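Local coordinates for protein acetyltransferase, GNAT family (Enterococcus faecalis, PDB 1U6M) that probably transfers an acyl group, most likely acetyl from acetyl-CoA as in other GNAT-family acetyltransferases, to a substrate that remains unidentified, at residues Thr51-Gly55 / Phe103-Glu107; Thr108-Tyr114 / Asn183-Lys187. The contacts are given in a common frame with arbitrary orientation. Residues are numbered along the deposited sequence.

Contact 1: residues Thr51-Gly55 / Phe103-Glu107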
loop_
_atom_site.group_PDB
_atom_site.type_symbol
_atom_site.label_atom_id
_atom_site.label_comp_id
_atom_site.label_asym_id
_atom_site.label_seq_id
_atom_site.Cartn_x
_atom_site.Cartn_y
_atom_site.Cartn_z
ATOM N N THR A 51 8.255 -10.587 1.834
ATOM C CA THR A 51 6.835 -10.792 2.150
ATOM C C THR A 51 6.163 -9.638 2.918
ATOM O O THR A 51 4.935 -9.636 3.095
ATOM C CB THR A 51 6.588 -12.099 2.973
ATOM O OG1 THR A 51 7.084 -11.945 4.292
ATOM C CG2 THR A 51 7.280 -13.345 2.358
ATOM N N TYR A 52 6.922 -8.652 3.365
ATOM C CA TYR A 52 6.301 -7.537 4.100
ATOM C C TYR A 52 5.281 -6.761 3.224
ATOM O O TYR A 52 5.493 -6.594 2.005
ATOM C CB TYR A 52 7.379 -6.603 4.676
ATOM C CG TYR A 52 6.798 -5.470 5.479
ATOM C CD1 TYR A 52 5.877 -5.735 6.517
ATOM C CD2 TYR A 52 7.185 -4.126 5.238
ATOM C CE1 TYR A 52 5.292 -4.702 7.244
ATOM C CE2 TYR A 52 6.597 -3.066 5.991
ATOM C CZ TYR A 52 5.657 -3.392 6.998
ATOM O OH TYR A 52 5.062 -2.399 7.756
ATOM N N ARG A 53 4.182 -6.323 3.847
ATOM C CA ARG A 53 3.198 -5.426 3.250
ATOM C C ARG A 53 3.839 -4.358 2.329
ATOM O O ARG A 53 3.430 -4.175 1.174
ATOM C CB ARG A 53 2.393 -4.753 4.338
ATOM C CG ARG A 53 1.228 -3.922 3.779
ATOM C CD ARG A 53 0.504 -3.207 4.942
ATOM N NE ARG A 53 -0.237 -4.165 5.782
ATOM C CZ ARG A 53 -1.526 -4.481 5.588
ATOM N NH1 ARG A 53 -2.227 -3.941 4.602
ATOM N NH2 ARG A 53 -2.129 -5.361 6.371
ATOM N N TYR A 54 4.861 -3.692 2.842
ATOM C CA TYR A 54 5.572 -2.674 2.120
ATOM C C TYR A 54 6.955 -3.122 1.791
ATOM O O TYR A 54 7.848 -2.295 1.764
ATOM C CB TYR A 54 5.635 -1.365 2.965
ATOM C CG TYR A 54 4.257 -0.873 3.345
ATOM C CD1 TYR A 54 3.342 -0.445 2.373
ATOM C CD2 TYR A 54 3.843 -0.827 4.666
ATOM C CE1 TYR A 54 2.035 0.018 2.732
ATOM C CE2 TYR A 54 2.531 -0.388 5.002
ATOM C CZ TYR A 54 1.667 0.023 4.026
ATOM O OH TYR A 54 0.407 0.465 4.360
ATOM N N GLY A 55 7.158 -4.426 1.587
ATOM C CA GLY A 55 8.430 -4.934 1.112
ATOM C C GLY A 55 8.721 -4.312 -0.238
ATOM O O GLY A 55 7.793 -4.140 -1.030
ATOM N N PHE A 103 -2.840 -3.211 11.034
ATOM C CA PHE A 103 -4.087 -3.250 10.222
ATOM C C PHE A 103 -4.949 -4.450 10.514
ATOM O O PHE A 103 -4.463 -5.562 10.716
ATOM C CB PHE A 103 -3.758 -3.233 8.721
ATOM C CG PHE A 103 -2.724 -2.221 8.341
ATOM C CD1 PHE A 103 -1.371 -2.483 8.547
ATOM C CD2 PHE A 103 -3.091 -1.018 7.756
ATOM C CE1 PHE A 103 -0.408 -1.565 8.202
ATOM C CE2 PHE A 103 -2.113 -0.100 7.379
ATOM C CZ PHE A 103 -0.774 -0.373 7.622
ATOM N N ILE A 104 -6.241 -4.235 10.466
ATOM C CA ILE A 104 -7.181 -5.347 10.354
ATOM C C ILE A 104 -7.107 -5.914 8.926
ATOM O O ILE A 104 -7.194 -5.179 7.954
ATOM C CB ILE A 104 -8.583 -4.947 10.831
ATOM C CG1 ILE A 104 -8.467 -4.253 12.211
ATOM C CG2 ILE A 104 -9.470 -6.174 10.957
ATOM C CD1 ILE A 104 -9.790 -3.869 12.836
ATOM N N GLU A 105 -6.829 -7.214 8.826
ATOM C CA GLU A 105 -6.425 -7.880 7.565
ATOM C C GLU A 105 -7.644 -8.537 6.877
ATOM O O GLU A 105 -7.638 -9.738 6.551
ATOM C CB GLU A 105 -5.288 -8.914 7.809
ATOM C CG GLU A 105 -3.904 -8.351 8.237
ATOM C CD GLU A 105 -2.909 -9.450 8.693
ATOM O OE1 GLU A 105 -3.384 -10.490 9.232
ATOM O OE2 GLU A 105 -1.658 -9.281 8.523
ATOM N N GLU A 106 -8.691 -7.739 6.669
ATOM C CA GLU A 106 -9.937 -8.289 6.136
ATOM C C GLU A 106 -10.491 -7.543 4.896
ATOM O O GLU A 106 -11.705 -7.360 4.760
ATOM C CB GLU A 106 -10.973 -8.400 7.265
ATOM C CG GLU A 106 -10.636 -9.507 8.319
ATOM C CD GLU A 106 -11.354 -9.314 9.667
ATOM O OE1 GLU A 106 -11.947 -8.237 9.914
ATOM O OE2 GLU A 106 -11.310 -10.254 10.490
ATOM N N GLU A 107 -9.604 -7.156 3.981
ATOM C CA GLU A 107 -9.999 -6.214 2.958
ATOM C C GLU A 107 -9.974 -6.726 1.504
ATOM O O GLU A 107 -10.497 -6.079 0.612
ATOM C CB GLU A 107 -9.247 -4.889 3.147
ATOM C CG GLU A 107 -7.745 -4.960 3.190
ATOM C CD GLU A 107 -7.116 -3.657 3.696
ATOM O OE1 GLU A 107 -6.017 -3.244 3.269
ATOM O OE2 GLU A 107 -7.732 -3.036 4.556
#
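A buried arginine usually finds partners for its guanidinium donors, and Arg53 illustrates how a protein can supply them. It stands on a type I beta turn from Tyr52 to Gly55, closed by the bond from Gly55 N to Tyr52 O (2.8 Å), and its side chain, straight through its first two torsions and then bent, reaches residues 103-107. There the flat cation lies on Phe103: Arg53 CZ sits 4.0 Å from the ring centroid, over the face, with the planes at 28°. This is a stacked cation-pi contact, and Arg53 CD adds an off-centre CH-pi contact. No hydrogen bond links the two segments. The donors are satisfied elsewhere, NE by a salt bridge to Asp84, NH1 by one to Asp116, and NH2 also beyond these segments. Arg53 NH1 to Glu107 OE1 is 4.1 Å and Arg53 NH2 to Glu105 OE2 4.5 Å, both beyond salt-bridge range. The backbone of Glu107 is bonded through N to Glu80 and through O to Asn152. Tyr54 OH comes to 3.6 Å from Phe103 CZ, and both rings pack on helix 12-25, so the contact joins the loops before strands 59-64 and 112-120. Chemically, Asp84 and Asp116 pair with the cation, whereas stacking and longer-range attraction hold the segments together, placing the arginine in acid-rich surroundings.

Contact 2: residues Thr108-Tyr114 / Asn183-Lys187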
loop_
_atom_site.group_PDB
_atom_site.type_symbol
_atom_site.label_atom_id
_atom_site.label_comp_id
_atom_site.label_asym_id
_atom_site.label_seq_id
_atom_site.Cartn_x
_atom_site.Cartn_y
_atom_site.Cartn_z
ATOM N N THR A 108 -9.389 -7.900 1.291
ATOM C CA THR A 108 -9.263 -8.480 -0.044
ATOM C C THR A 108 -10.372 -9.473 -0.388
ATOM O O THR A 108 -11.039 -9.968 0.506
ATOM C CB THR A 108 -7.876 -9.136 -0.289
ATOM O OG1 THR A 108 -7.815 -10.419 0.368
ATOM C CG2 THR A 108 -6.755 -8.239 0.190
ATOM N N LEU A 109 -10.561 -9.724 -1.686
ATOM C CA LEU A 109 -11.343 -10.858 -2.195
ATOM C C LEU A 109 -10.428 -11.927 -2.838
ATOM O O LEU A 109 -9.356 -11.591 -3.360
ATOM C CB LEU A 109 -12.366 -10.409 -3.234
ATOM C CG LEU A 109 -13.559 -9.552 -2.815
ATOM C CD1 LEU A 109 -14.568 -9.556 -3.939
ATOM C CD2 LEU A 109 -14.211 -10.019 -1.481
ATOM N N PRO A 110 -10.843 -13.230 -2.800
ATOM C CA PRO A 110 -10.005 -14.295 -3.413
ATOM C C PRO A 110 -9.657 -14.011 -4.881
ATOM O O PRO A 110 -10.455 -13.422 -5.581
ATOM C CB PRO A 110 -10.909 -15.553 -3.314
ATOM C CG PRO A 110 -11.862 -15.276 -2.214
ATOM C CD PRO A 110 -12.086 -13.777 -2.184
ATOM N N ASN A 111 -8.501 -14.431 -5.365
ATOM C CA ASN A 111 -8.219 -14.315 -6.811
ATOM C C ASN A 111 -7.962 -12.909 -7.480
ATOM O O ASN A 111 -7.731 -12.827 -8.692
ATOM C CB ASN A 111 -9.295 -15.101 -7.602
ATOM C CG ASN A 111 -9.427 -16.571 -7.111
ATOM O OD1 ASN A 111 -10.533 -17.016 -6.754
ATOM N ND2 ASN A 111 -8.287 -17.300 -7.052
ATOM N N GLU A 112 -7.983 -11.834 -6.699
ATOM C CA GLU A 112 -7.486 -10.541 -7.178
ATOM C C GLU A 112 -6.003 -10.314 -6.804
ATOM O O GLU A 112 -5.484 -10.921 -5.853
ATOM C CB GLU A 112 -8.390 -9.415 -6.672
ATOM C CG GLU A 112 -8.116 -9.024 -5.244
ATOM C CD GLU A 112 -9.240 -8.310 -4.597
ATOM O OE1 GLU A 112 -9.145 -8.041 -3.385
ATOM O OE2 GLU A 112 -10.239 -8.036 -5.271
ATOM N N TRP A 113 -5.301 -9.490 -7.582
ATOM C CA TRP A 113 -4.130 -8.771 -7.092
ATOM C C TRP A 113 -4.681 -7.515 -6.392
ATOM O O TRP A 113 -5.405 -6.710 -7.001
ATOM C CB TRP A 113 -3.229 -8.405 -8.220
ATOM C CG TRP A 113 -1.851 -7.876 -7.798
ATOM C CD1 TRP A 113 -0.701 -8.597 -7.663
ATOM C CD2 TRP A 113 -1.496 -6.504 -7.497
ATOM N NE1 TRP A 113 0.346 -7.768 -7.294
ATOM C CE2 TRP A 113 -0.120 -6.486 -7.181
ATOM C CE3 TRP A 113 -2.219 -5.302 -7.449
ATOM C CZ2 TRP A 113 0.557 -5.299 -6.847
ATOM C CZ3 TRP A 113 -1.545 -4.109 -7.107
ATOM C CH2 TRP A 113 -0.185 -4.116 -6.816
ATOM N N TYR A 114 -4.471 -7.425 -5.082
ATOM C CA TYR A 114 -5.091 -6.367 -4.324
ATOM C C TYR A 114 -4.196 -5.100 -4.201
ATOM O O TYR A 114 -3.021 -5.193 -3.783
ATOM C CB TYR A 114 -5.447 -6.858 -2.934
ATOM C CG TYR A 114 -6.064 -5.766 -2.076
ATOM C CD1 TYR A 114 -5.376 -5.243 -0.962
ATOM C CD2 TYR A 114 -7.314 -5.236 -2.372
ATOM C CE1 TYR A 114 -5.954 -4.244 -0.160
ATOM C CE2 TYR A 114 -7.884 -4.205 -1.557
ATOM C CZ TYR A 114 -7.190 -3.736 -0.481
ATOM O OH TYR A 114 -7.732 -2.726 0.295
ATOM N N ASN A 183 -16.541 0.547 -0.924
ATOM C CA ASN A 183 -16.831 -0.215 -2.162
ATOM C C ASN A 183 -15.609 -1.034 -2.583
ATOM O O ASN A 183 -14.522 -0.479 -2.815
ATOM C CB ASN A 183 -17.194 0.716 -3.348
ATOM C CG ASN A 183 -18.479 1.497 -3.122
ATOM O OD1 ASN A 183 -19.563 0.926 -3.163
ATOM N ND2 ASN A 183 -18.360 2.827 -2.906
ATOM N N HIS A 184 -15.779 -2.342 -2.736
ATOM C CA HIS A 184 -14.692 -3.129 -3.291
ATOM C C HIS A 184 -14.955 -3.189 -4.780
ATOM O O HIS A 184 -16.056 -3.550 -5.192
ATOM C CB HIS A 184 -14.580 -4.512 -2.656
ATOM C CG HIS A 184 -13.282 -5.210 -2.933
ATOM N ND1 HIS A 184 -13.061 -5.957 -4.079
ATOM C CD2 HIS A 184 -12.136 -5.286 -2.212
ATOM C CE1 HIS A 184 -11.835 -6.459 -4.049
ATOM N NE2 HIS A 184 -11.253 -6.069 -2.929
ATOM N N MET A 185 -13.955 -2.760 -5.567
ATOM C CA MET A 185 -14.044 -2.655 -7.000
ATOM C C MET A 185 -12.978 -3.558 -7.641
ATOM O O MET A 185 -11.950 -3.839 -7.039
ATOM C CB MET A 185 -13.863 -1.204 -7.446
ATOM C CG MET A 185 -14.775 -0.139 -6.739
ATOM S SD MET A 185 -14.507 1.573 -7.373
ATOM C CE MET A 185 -15.471 1.453 -8.898
ATOM N N GLN A 186 -13.242 -4.083 -8.828
ATOM C CA GLN A 186 -12.246 -4.878 -9.530
ATOM C C GLN A 186 -12.207 -4.471 -10.956
ATOM O O GLN A 186 -13.176 -3.972 -11.489
ATOM C CB GLN A 186 -12.563 -6.360 -9.463
ATOM C CG GLN A 186 -12.511 -6.900 -8.058
ATOM C CD GLN A 186 -12.560 -8.402 -8.001
ATOM O OE1 GLN A 186 -12.004 -8.998 -7.104
ATOM N NE2 GLN A 186 -13.214 -9.011 -8.972
ATOM N N LYS A 187 -11.078 -4.705 -11.582
ATOM C CA LYS A 187 -10.910 -4.453 -12.979
ATOM C C LYS A 187 -10.327 -5.712 -13.546
ATOM O O LYS A 187 -9.379 -6.238 -13.007
ATOM C CB LYS A 187 -9.923 -3.306 -13.161
ATOM C CG LYS A 187 -9.560 -3.085 -14.568
ATOM C CD LYS A 187 -8.533 -1.996 -14.743
ATOM C CE LYS A 187 -8.224 -1.860 -16.258
ATOM N NZ LYS A 187 -7.316 -0.778 -16.362
#
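Strands that are not neighbours in a sheet can still meet through their side chains, as the start of strand 112-120, with the turn before it, and strand 183-187 do, the axes of 112-114 and 183-187 being 8.7 Å apart at closest approach. The polar part centres on Glu112. Its OE1 accepts a good hydrogen bond from the backbone at Leu109 N (2.8 Å), tying the carboxylate back across the type II turn Leu109-Glu112, and a weak one from His184 NE2 (2.9 Å, 125°). Apolar packing covers the imidazole: Leu109 CG makes a CH-pi contact over its face, 4.0 Å from the centroid of the His184 ring, while Leu109 itself also touches Val172 and Met175 of strand 170-177. Aromatic packing is looser, with Tyr114 CD2 4.1 Å from His184 NE2. Strand 148-154 runs between the two, and its Asn152 touches His184. The contact thus spans one face of the mixed GNAT sheet, beside the start of the parallel pair 112-120/148-154, whose strands in GNAT folds characteristically splay apart further along.

The two contacts follow one another along the chain, contact 1 closing at Glu107 and contact 2 opening at Thr108, with their centres about 14 Å apart. Contact 1 joins the loop after helix 36-47 to the loop that leads into strand 112-120; contact 2 joins the start of that strand to strand 180-188. They touch directly, Glu107 O lying 3.4 Å from His184 CD2 and Glu107 OE1 3.5 Å from Tyr114 OH. One continuous run, 103-114, thus packs against a turn from the N-terminal half and then a strand from the C-terminal end, illustrating how a single connection can join distant parts of a GNAT domain.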